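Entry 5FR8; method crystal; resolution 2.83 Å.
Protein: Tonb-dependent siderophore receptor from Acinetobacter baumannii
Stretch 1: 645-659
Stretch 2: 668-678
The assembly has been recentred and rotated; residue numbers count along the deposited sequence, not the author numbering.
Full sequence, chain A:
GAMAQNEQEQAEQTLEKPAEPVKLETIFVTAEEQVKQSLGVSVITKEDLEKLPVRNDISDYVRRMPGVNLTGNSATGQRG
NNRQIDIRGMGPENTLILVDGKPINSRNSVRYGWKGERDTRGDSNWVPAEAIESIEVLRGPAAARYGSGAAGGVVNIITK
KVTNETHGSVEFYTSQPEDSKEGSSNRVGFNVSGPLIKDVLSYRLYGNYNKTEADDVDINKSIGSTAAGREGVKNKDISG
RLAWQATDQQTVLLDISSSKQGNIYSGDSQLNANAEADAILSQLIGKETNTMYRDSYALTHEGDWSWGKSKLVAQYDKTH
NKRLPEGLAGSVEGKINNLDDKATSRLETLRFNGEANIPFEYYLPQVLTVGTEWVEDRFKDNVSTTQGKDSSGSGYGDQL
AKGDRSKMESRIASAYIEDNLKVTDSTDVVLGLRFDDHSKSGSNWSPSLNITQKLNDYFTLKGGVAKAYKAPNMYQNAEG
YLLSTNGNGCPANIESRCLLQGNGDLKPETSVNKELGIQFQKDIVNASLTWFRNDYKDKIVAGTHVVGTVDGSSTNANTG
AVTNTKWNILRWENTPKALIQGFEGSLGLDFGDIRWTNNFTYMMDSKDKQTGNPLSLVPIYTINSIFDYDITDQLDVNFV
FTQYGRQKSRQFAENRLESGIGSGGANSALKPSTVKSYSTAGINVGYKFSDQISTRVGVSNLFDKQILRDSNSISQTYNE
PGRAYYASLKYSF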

ATOM      1  N   GLY A 645      14.417   6.006 -14.825  1.00 69.41           N
ATOM      2  CA  GLY A 645      15.449   5.104 -15.341  1.00 69.79           C
ATOM      3  C   GLY A 645      14.898   3.685 -15.523  1.00 71.19           C
ATOM      4  O   GLY A 645      13.681   3.461 -15.475  1.00 66.37           O
ATOM      5  N   ARG A 646      15.800   2.721 -15.695  1.00 69.82           N
ATOM      6  CA  ARG A 646      15.440   1.394 -16.192  1.00 66.23           C
ATOM      7  C   ARG A 646      14.895   0.437 -15.118  1.00 63.91           C
ATOM      8  O   ARG A 646      15.510   0.235 -14.051  1.00 56.03           O
ATOM      9  N   GLN A 647      13.747  -0.167 -15.435  1.00 61.11           N
ATOM     10  CA  GLN A 647      13.097  -1.149 -14.558  1.00 61.10           C
ATOM     11  C   GLN A 647      13.481  -2.546 -14.984  1.00 62.24           C
ATOM     12  O   GLN A 647      12.960  -3.048 -16.002  1.00 70.18           O
ATOM     13  N   LYS A 648      14.393  -3.173 -14.245  1.00 58.10           N
ATOM     14  CA  LYS A 648      14.788  -4.548 -14.572  1.00 61.16           C
ATOM     15  C   LYS A 648      13.811  -5.550 -13.972  1.00 65.44           C
ATOM     16  O   LYS A 648      13.185  -5.303 -12.918  1.00 71.61           O
ATOM     17  N   SER A 649      13.684  -6.688 -14.656  1.00 63.67           N
ATOM     18  CA  SER A 649      12.836  -7.770 -14.204  1.00 58.55           C
ATOM     19  C   SER A 649      13.595  -8.611 -13.209  1.00 57.71           C
ATOM     20  O   SER A 649      14.811  -8.466 -13.087  1.00 60.53           O
ATOM     21  N   ARG A 650      12.887  -9.502 -12.516  1.00 53.29           N
ATOM     22  CA  ARG A 650      13.539 -10.550 -11.740  1.00 51.21           C
ATOM     23  C   ARG A 650      14.628 -11.184 -12.629  1.00 51.23           C
ATOM     24  O   ARG A 650      14.422 -11.345 -13.819  1.00 50.52           O
ATOM     25  N   GLN A 651      15.785 -11.506 -12.044  1.00 50.08           N
ATOM     26  CA  GLN A 651      16.948 -11.963 -12.798  1.00 52.53           C
ATOM     27  C   GLN A 651      17.231 -13.455 -12.675  1.00 57.59           C
ATOM     28  O   GLN A 651      18.005 -13.993 -13.490  1.00 59.05           O
ATOM     29  N   PHE A 652      16.653 -14.120 -11.664  1.00 53.64           N
ATOM     30  CA  PHE A 652      17.056 -15.496 -11.359  1.00 54.07           C
ATOM     31  C   PHE A 652      15.878 -16.408 -11.062  1.00 51.82           C
ATOM     32  O   PHE A 652      15.002 -16.073 -10.308  1.00 53.30           O
ATOM     33  N   ALA A 653      15.929 -17.596 -11.633  1.00 54.96           N
ATOM     34  CA  ALA A 653      14.882 -18.572 -11.507  1.00 57.15           C
ATOM     35  C   ALA A 653      14.775 -19.100 -10.096  1.00 56.07           C
ATOM     36  O   ALA A 653      15.808 -19.320  -9.450  1.00 54.51           O
ATOM     37  N   GLU A 654      13.526 -19.286  -9.638  1.00 54.45           N
ATOM     38  CA  GLU A 654      13.228 -19.912  -8.345  1.00 55.22           C
ATOM     39  C   GLU A 654      12.243 -21.092  -8.436  1.00 54.20           C
ATOM     40  O   GLU A 654      11.587 -21.437  -7.471  1.00 54.69           O
ATOM     41  N   ASN A 655      12.106 -21.711  -9.586  1.00 56.65           N
ATOM     42  CA  ASN A 655      11.368 -22.963  -9.644  1.00 55.52           C
ATOM     43  C   ASN A 655      11.687 -23.703 -10.941  1.00 56.70           C
ATOM     44  O   ASN A 655      12.509 -23.258 -11.753  1.00 53.81           O
ATOM     45  N   ARG A 656      11.045 -24.843 -11.131  1.00 58.88           N
ATOM     46  CA  ARG A 656      11.394 -25.703 -12.252  1.00 60.08           C
ATOM     47  C   ARG A 656      11.219 -24.956 -13.559  1.00 59.17           C
ATOM     48  O   ARG A 656      12.126 -24.947 -14.409  1.00 54.26           O
ATOM     49  N   LEU A 657      10.052 -24.329 -13.708  1.00 60.48           N
ATOM     50  CA  LEU A 657       9.674 -23.721 -14.990  1.00 63.90           C
ATOM     51  C   LEU A 657      10.675 -22.644 -15.371  1.00 61.82           C
ATOM     52  O   LEU A 657      11.150 -22.589 -16.512  1.00 68.65           O
ATOM     53  N   GLU A 658      11.021 -21.819 -14.392  1.00 55.10           N
ATOM     54  CA  GLU A 658      11.926 -20.706 -14.606  1.00 53.10           C
ATOM     55  C   GLU A 658      13.340 -21.223 -14.881  1.00 53.45           C
ATOM     56  O   GLU A 658      14.038 -20.668 -15.715  1.00 53.69           O
ATOM     57  N   SER A 659      13.736 -22.306 -14.211  1.00 53.75           N
ATOM     58  CA  SER A 659      15.058 -22.914 -14.408  1.00 54.85           C
ATOM     59  C   SER A 659      15.174 -23.704 -15.702  1.00 59.98           C
ATOM     60  O   SER A 659      16.153 -24.424 -15.906  1.00 61.16           O
ATOM     61  N   SER A 668      10.422 -22.267 -21.844  1.00 72.69           N
ATOM     62  CA  SER A 668       9.690 -21.655 -20.720  1.00 69.81           C
ATOM     63  C   SER A 668      10.621 -21.131 -19.638  1.00 66.13           C
ATOM     64  O   SER A 668      10.153 -20.744 -18.577  1.00 66.58           O
ATOM     65  N   ALA A 669      11.930 -21.152 -19.887  1.00 64.30           N
ATOM     66  CA  ALA A 669      12.904 -20.661 -18.900  1.00 63.24           C
ATOM     67  C   ALA A 669      12.794 -19.160 -18.746  1.00 60.65           C
ATOM     68  O   ALA A 669      12.241 -18.472 -19.591  1.00 65.04           O
ATOM     69  N   LEU A 670      13.318 -18.653 -17.654  1.00 56.49           N
ATOM     70  CA  LEU A 670      13.230 -17.241 -17.389  1.00 56.94           C
ATOM     71  C   LEU A 670      13.883 -16.407 -18.502  1.00 60.56           C
ATOM     72  O   LEU A 670      14.912 -16.774 -19.038  1.00 67.81           O
ATOM     73  N   LYS A 671      13.277 -15.273 -18.832  1.00 63.22           N
ATOM     74  CA  LYS A 671      13.738 -14.394 -19.912  1.00 63.49           C
ATOM     75  C   LYS A 671      13.828 -12.958 -19.334  1.00 64.91           C
ATOM     76  O   LYS A 671      12.931 -12.113 -19.507  1.00 61.07           O
ATOM     77  N   PRO A 672      14.918 -12.686 -18.601  1.00 67.71           N
ATOM     78  CA  PRO A 672      15.088 -11.383 -17.977  1.00 64.47           C
ATOM     79  C   PRO A 672      15.110 -10.293 -19.030  1.00 61.33           C
ATOM     80  O   PRO A 672      15.691 -10.495 -20.076  1.00 59.52           O
ATOM     81  N   SER A 673      14.444  -9.177 -18.749  1.00 59.46           N
ATOM     82  CA  SER A 673      14.357  -8.042 -19.658  1.00 61.39           C
ATOM     83  C   SER A 673      14.184  -6.799 -18.818  1.00 63.03           C
ATOM     84  O   SER A 673      13.901  -6.888 -17.631  1.00 62.41           O
ATOM     85  N   THR A 674      14.339  -5.637 -19.435  1.00 62.30           N
ATOM     86  CA  THR A 674      14.447  -4.406 -18.685  1.00 60.97           C
ATOM     87  C   THR A 674      13.762  -3.298 -19.440  1.00 58.57           C
ATOM     88  O   THR A 674      14.115  -3.024 -20.545  1.00 59.92           O
ATOM     89  N   VAL A 675      12.800  -2.629 -18.839  1.00 58.72           N
ATOM     90  CA  VAL A 675      12.151  -1.531 -19.531  1.00 58.50           C
ATOM     91  C   VAL A 675      13.107  -0.351 -19.691  1.00 60.88           C
ATOM     92  O   VAL A 675      13.706   0.084 -18.723  1.00 65.27           O
ATOM     93  N   LYS A 676      13.235   0.169 -20.910  1.00 64.92           N
ATOM     94  CA  LYS A 676      14.124   1.300 -21.178  1.00 64.32           C
ATOM     95  C   LYS A 676      13.564   2.560 -20.546  1.00 60.60           C
ATOM     96  O   LYS A 676      12.353   2.670 -20.375  1.00 64.64           O
ATOM     97  N   SER A 677      14.436   3.488 -20.155  1.00 57.68           N
ATOM     98  CA  SER A 677      13.995   4.628 -19.367  1.00 57.39           C
ATOM     99  C   SER A 677      13.170   5.581 -20.209  1.00 57.62           C
ATOM    100  O   SER A 677      13.246   5.553 -21.424  1.00 58.06           O
ATOM    101  N   TYR A 678      12.352   6.399 -19.554  1.00 56.86           N
ATOM    102  CA  TYR A 678      11.432   7.279 -20.253  1.00 58.15           C
ATOM    103  C   TYR A 678      10.866   8.361 -19.334  1.00 55.58           C
ATOM    104  O   TYR A 678      11.212   8.442 -18.152  1.00 53.46           O
TER

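The two stretches run antiparallel, and a short piece of ladder at one end gives way to a looser contact organised around a single leucine. Gly645 opens the walk without a side chain, and its CA lies 3.4 Å from Ser677 CB, so backbone packs directly on side chain. Arg646, with chi1 m and chi2 t, leaves its CA sideways and lays one face of its guanidinium over the methyl of Thr674, NH1 to CG2 being 3.5 Å.

Gln647 pairs with Val675 through two backbone hydrogen bonds, Gln647 N to Val675 O at 3.3 Å and Val675 N to Gln647 O at 2.9 Å. Their side chains share one face of the sheet, but only the base of Gln647 takes part: its CB is 4.2 Å from Val675 CB, while the m, t chain carries the amide away. Val675 is in the t rotamer. On the other face Lys648 sits beside Thr674, in a non-hydrogen-bonded pair. Lys648 starts p and then extends, its amine leading away, so the contact is again made near the root, CB to Thr674 OG1 at 3.7 Å. Thr674 itself is m.

Ser649 points toward the partner and closes the ladder. Its N donates to Ser673 O at 3.0 Å, and in the p rotamer its OG accepts from Ser673 N at 3.2 Å, while donating to Arg650 O at 2.7 Å. A small hydroxyl thus substitutes for a backbone acceptor where the regular pairing stops.

Arg650, m, t and then p at chi3, brings its NH1 to 4.0 Å from CD1 of Leu670, the residue with the largest covered area here, itself t with chi2 p. The guanidinium is held by acids of its own stretch: Arg650 NH1 to Glu658 OE2 at 2.8 Å and Arg650 NH2 to Glu654 OE2 at 3.0 Å are salt bridges. Gln651 begins away, but its m, m turn brings the end back: NE2 donates to Ser649 O at 2.5 Å and OE1 reaches Pro672 CB at 3.5 Å. Leu670 CD2 packs against the backbone of the turn, 3.9 Å from Arg650 O and 3.7 Å from Phe652 N.

Leu657, t with chi2 p, sends CD1 to within 3.7 Å of Ser668 CB. Glu658, m and t, points away at CB, yet its CG is 3.9 Å from Leu670 CD1, so the charged network also provides aliphatic surface for the leucine. Finally, Glu658 O accepts from Leu670 N at 2.9 Å, fixing the leucine's backbone beside the acid whose side chain it touches.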

ATOM      1  CB  ARG A 646      16.650   0.770 -16.895  1.00 68.98           C
ATOM      2  CG  ARG A 646      17.384   1.732 -17.832  1.00 76.41           C
ATOM      3  CD  ARG A 646      18.774   1.237 -18.214  1.00 79.72           C
ATOM      4  NE  ARG A 646      18.728   0.318 -19.351  1.00 88.22           N
ATOM      5  CZ  ARG A 646      19.034  -0.986 -19.303  1.00 97.66           C
ATOM      6  NH1 ARG A 646      19.444  -1.552 -18.161  1.00101.89           N
ATOM      7  NH2 ARG A 646      18.942  -1.732 -20.408  1.00 90.92           N
ATOM      8  CB  GLN A 647      11.555  -1.026 -14.616  1.00 60.93           C
ATOM      9  CG  GLN A 647      10.964  -0.057 -13.611  1.00 62.98           C
ATOM     10  CD  GLN A 647       9.538  -0.387 -13.184  1.00 74.45           C
ATOM     11  OE1 GLN A 647       9.125  -1.556 -13.109  1.00 65.04           O
ATOM     12  NE2 GLN A 647       8.780   0.657 -12.860  1.00 85.36           N
ATOM     13  CB  LYS A 648      16.208  -4.880 -14.108  1.00 60.39           C
ATOM     14  CG  LYS A 648      16.447  -4.628 -12.632  1.00 58.32           C
ATOM     15  CD  LYS A 648      17.643  -5.357 -12.046  1.00 57.08           C
ATOM     16  CE  LYS A 648      17.836  -4.815 -10.623  1.00 63.42           C
ATOM     17  NZ  LYS A 648      18.472  -5.761  -9.650  1.00 63.30           N
ATOM     18  CB  SER A 649      12.526  -8.668 -15.375  1.00 61.13           C
ATOM     19  OG  SER A 649      13.655  -9.477 -15.658  1.00 57.67           O
ATOM     20  CB  ARG A 650      12.526 -11.609 -11.272  1.00 51.39           C
ATOM     21  CG  ARG A 650      11.599 -11.164 -10.148  1.00 51.21           C
ATOM     22  CD  ARG A 650      10.466 -12.167  -9.893  1.00 52.87           C
ATOM     23  NE  ARG A 650      10.983 -13.444  -9.391  1.00 56.81           N
ATOM     24  CZ  ARG A 650      11.071 -14.564 -10.107  1.00 58.16           C
ATOM     25  NH1 ARG A 650      10.644 -14.595 -11.367  1.00 56.70           N
ATOM     26  NH2 ARG A 650      11.583 -15.666  -9.560  1.00 57.05           N
ATOM     27  CB  GLN A 651      18.205 -11.228 -12.350  1.00 51.28           C
ATOM     28  CG  GLN A 651      18.202  -9.750 -12.683  1.00 53.22           C
ATOM     29  CD  GLN A 651      17.966  -9.473 -14.156  1.00 55.71           C
ATOM     30  OE1 GLN A 651      18.677  -9.980 -15.008  1.00 60.33           O
ATOM     31  NE2 GLN A 651      16.937  -8.690 -14.457  1.00 55.85           N
ATOM     32  CB  PHE A 652      18.037 -15.561 -10.178  1.00 50.56           C
ATOM     33  CG  PHE A 652      19.283 -14.783 -10.386  1.00 49.72           C
ATOM     34  CD1 PHE A 652      20.120 -15.065 -11.443  1.00 47.19           C
ATOM     35  CD2 PHE A 652      19.618 -13.728  -9.510  1.00 49.19           C
ATOM     36  CE1 PHE A 652      21.276 -14.332 -11.631  1.00 46.29           C
ATOM     37  CE2 PHE A 652      20.772 -12.985  -9.715  1.00 47.36           C
ATOM     38  CZ  PHE A 652      21.603 -13.296 -10.777  1.00 45.80           C
ATOM     39  CB  ALA A 653      15.166 -19.715 -12.471  1.00 60.60           C
ATOM     40  CB  GLU A 654      12.622 -18.898  -7.366  1.00 57.04           C
ATOM     41  CG  GLU A 654      13.233 -17.506  -7.324  1.00 58.14           C
ATOM     42  CD  GLU A 654      12.508 -16.597  -6.304  1.00 60.89           C
ATOM     43  OE1 GLU A 654      12.223 -17.075  -5.169  1.00 52.54           O
ATOM     44  OE2 GLU A 654      12.197 -15.415  -6.647  1.00 59.62           O
ATOM     45  CB  ASN A 655       9.884 -22.711  -9.504  1.00 55.96           C
ATOM     46  CG  ASN A 655       9.316 -21.989 -10.695  1.00 59.32           C
ATOM     47  OD1 ASN A 655       9.931 -21.941 -11.756  1.00 62.64           O
ATOM     48  ND2 ASN A 655       8.134 -21.424 -10.531  1.00 62.06           N
ATOM     49  CB  ARG A 656      10.563 -26.988 -12.232  1.00 59.85           C
ATOM     50  CG  ARG A 656      10.765 -27.812 -10.975  1.00 61.82           C
ATOM     51  CD  ARG A 656      10.223 -29.216 -11.090  1.00 64.40           C
ATOM     52  NE  ARG A 656      11.305 -30.158 -11.327  1.00 69.56           N
ATOM     53  CZ  ARG A 656      11.731 -30.531 -12.531  1.00 72.64           C
ATOM     54  NH1 ARG A 656      11.187 -30.039 -13.626  1.00 68.33           N
ATOM     55  NH2 ARG A 656      12.726 -31.391 -12.638  1.00 76.46           N
ATOM     56  CB  LEU A 657       8.266 -23.134 -14.915  1.00 67.63           C
ATOM     57  CG  LEU A 657       7.582 -22.842 -16.252  1.00 73.89           C
ATOM     58  CD1 LEU A 657       7.250 -24.110 -17.048  1.00 79.34           C
ATOM     59  CD2 LEU A 657       6.316 -22.029 -16.026  1.00 69.90           C
ATOM     60  CB  GLU A 658      11.893 -19.738 -13.409  1.00 51.59           C
ATOM     61  CG  GLU A 658      10.612 -18.920 -13.282  1.00 51.73           C
ATOM     62  CD  GLU A 658      10.615 -17.932 -12.109  1.00 58.09           C
ATOM     63  OE1 GLU A 658      11.541 -17.942 -11.257  1.00 63.91           O
ATOM     64  OE2 GLU A 658       9.681 -17.106 -12.026  1.00 58.37           O
ATOM     65  CB  SER A 659      15.376 -23.867 -13.266  1.00 55.39           C
ATOM     66  OG  SER A 659      15.690 -23.160 -12.079  1.00 61.57           O
ATOM     67  CB  SER A 668       8.735 -22.667 -20.067  1.00 67.21           C
ATOM     68  OG  SER A 668       7.917 -23.302 -21.023  1.00 67.06           O
ATOM     69  CB  ALA A 669      14.323 -21.033 -19.296  1.00 62.31           C
ATOM     70  CB  LEU A 670      13.879 -16.942 -16.053  1.00 55.12           C
ATOM     71  CG  LEU A 670      13.394 -15.636 -15.457  1.00 56.61           C
ATOM     72  CD1 LEU A 670      11.940 -15.751 -15.022  1.00 54.14           C
ATOM     73  CD2 LEU A 670      14.290 -15.262 -14.280  1.00 62.89           C
ATOM     74  CB  LYS A 671      12.750 -14.522 -21.092  1.00 68.47           C
ATOM     75  CG  LYS A 671      12.771 -13.449 -22.178  1.00 71.35           C
ATOM     76  CD  LYS A 671      13.133 -14.004 -23.559  1.00 74.40           C
ATOM     77  CE  LYS A 671      13.612 -12.896 -24.494  1.00 75.30           C
ATOM     78  NZ  LYS A 671      13.692 -13.359 -25.906  1.00 81.69           N
ATOM     79  CB  PRO A 672      16.448 -11.511 -17.293  1.00 65.02           C
ATOM     80  CG  PRO A 672      16.600 -12.973 -17.048  1.00 64.58           C
ATOM     81  CD  PRO A 672      16.042 -13.582 -18.287  1.00 66.05           C
ATOM     82  CB  SER A 673      13.176  -8.173 -20.617  1.00 60.09           C
ATOM     83  OG  SER A 673      12.004  -8.561 -19.947  1.00 57.87           O
ATOM     84  CB  THR A 674      15.933  -4.055 -18.529  1.00 65.05           C
ATOM     85  OG1 THR A 674      16.577  -5.084 -17.772  1.00 68.64           O
ATOM     86  CG2 THR A 674      16.123  -2.707 -17.845  1.00 66.08           C
ATOM     87  CB  VAL A 675      10.935  -1.049 -18.753  1.00 55.57           C
ATOM     88  CG1 VAL A 675      10.347   0.181 -19.411  1.00 54.73           C
ATOM     89  CG2 VAL A 675       9.904  -2.166 -18.657  1.00 58.22           C
ATOM     90  CB  LYS A 676      14.357   1.451 -22.686  1.00 68.79           C
ATOM     91  CG  LYS A 676      15.112   0.257 -23.249  1.00 74.33           C
ATOM     92  CD  LYS A 676      15.595   0.412 -24.689  1.00 82.46           C
ATOM     93  CE  LYS A 676      16.247  -0.886 -25.167  1.00 82.04           C
ATOM     94  NZ  LYS A 676      16.674  -0.821 -26.584  1.00 93.01           N
ATOM     95  CB  SER A 677      15.169   5.349 -18.763  1.00 57.81           C
ATOM     96  OG  SER A 677      16.083   5.631 -19.774  1.00 62.08           O
ATOM     97  CB  TYR A 678      10.303   6.461 -20.895  1.00 59.84           C
ATOM     98  CG  TYR A 678       9.351   5.811 -19.919  1.00 59.94           C
ATOM     99  CD1 TYR A 678       9.636   4.566 -19.338  1.00 59.07           C
ATOM    100  CD2 TYR A 678       8.136   6.416 -19.596  1.00 63.57           C
ATOM    101  CE1 TYR A 678       8.737   3.956 -18.451  1.00 58.38           C
ATOM    102  CE2 TYR A 678       7.243   5.816 -18.702  1.00 62.03           C
ATOM    103  CZ  TYR A 678       7.549   4.592 -18.143  1.00 59.80           C
ATOM    104  OH  TYR A 678       6.658   4.013 -17.280  1.00 67.42           O
TER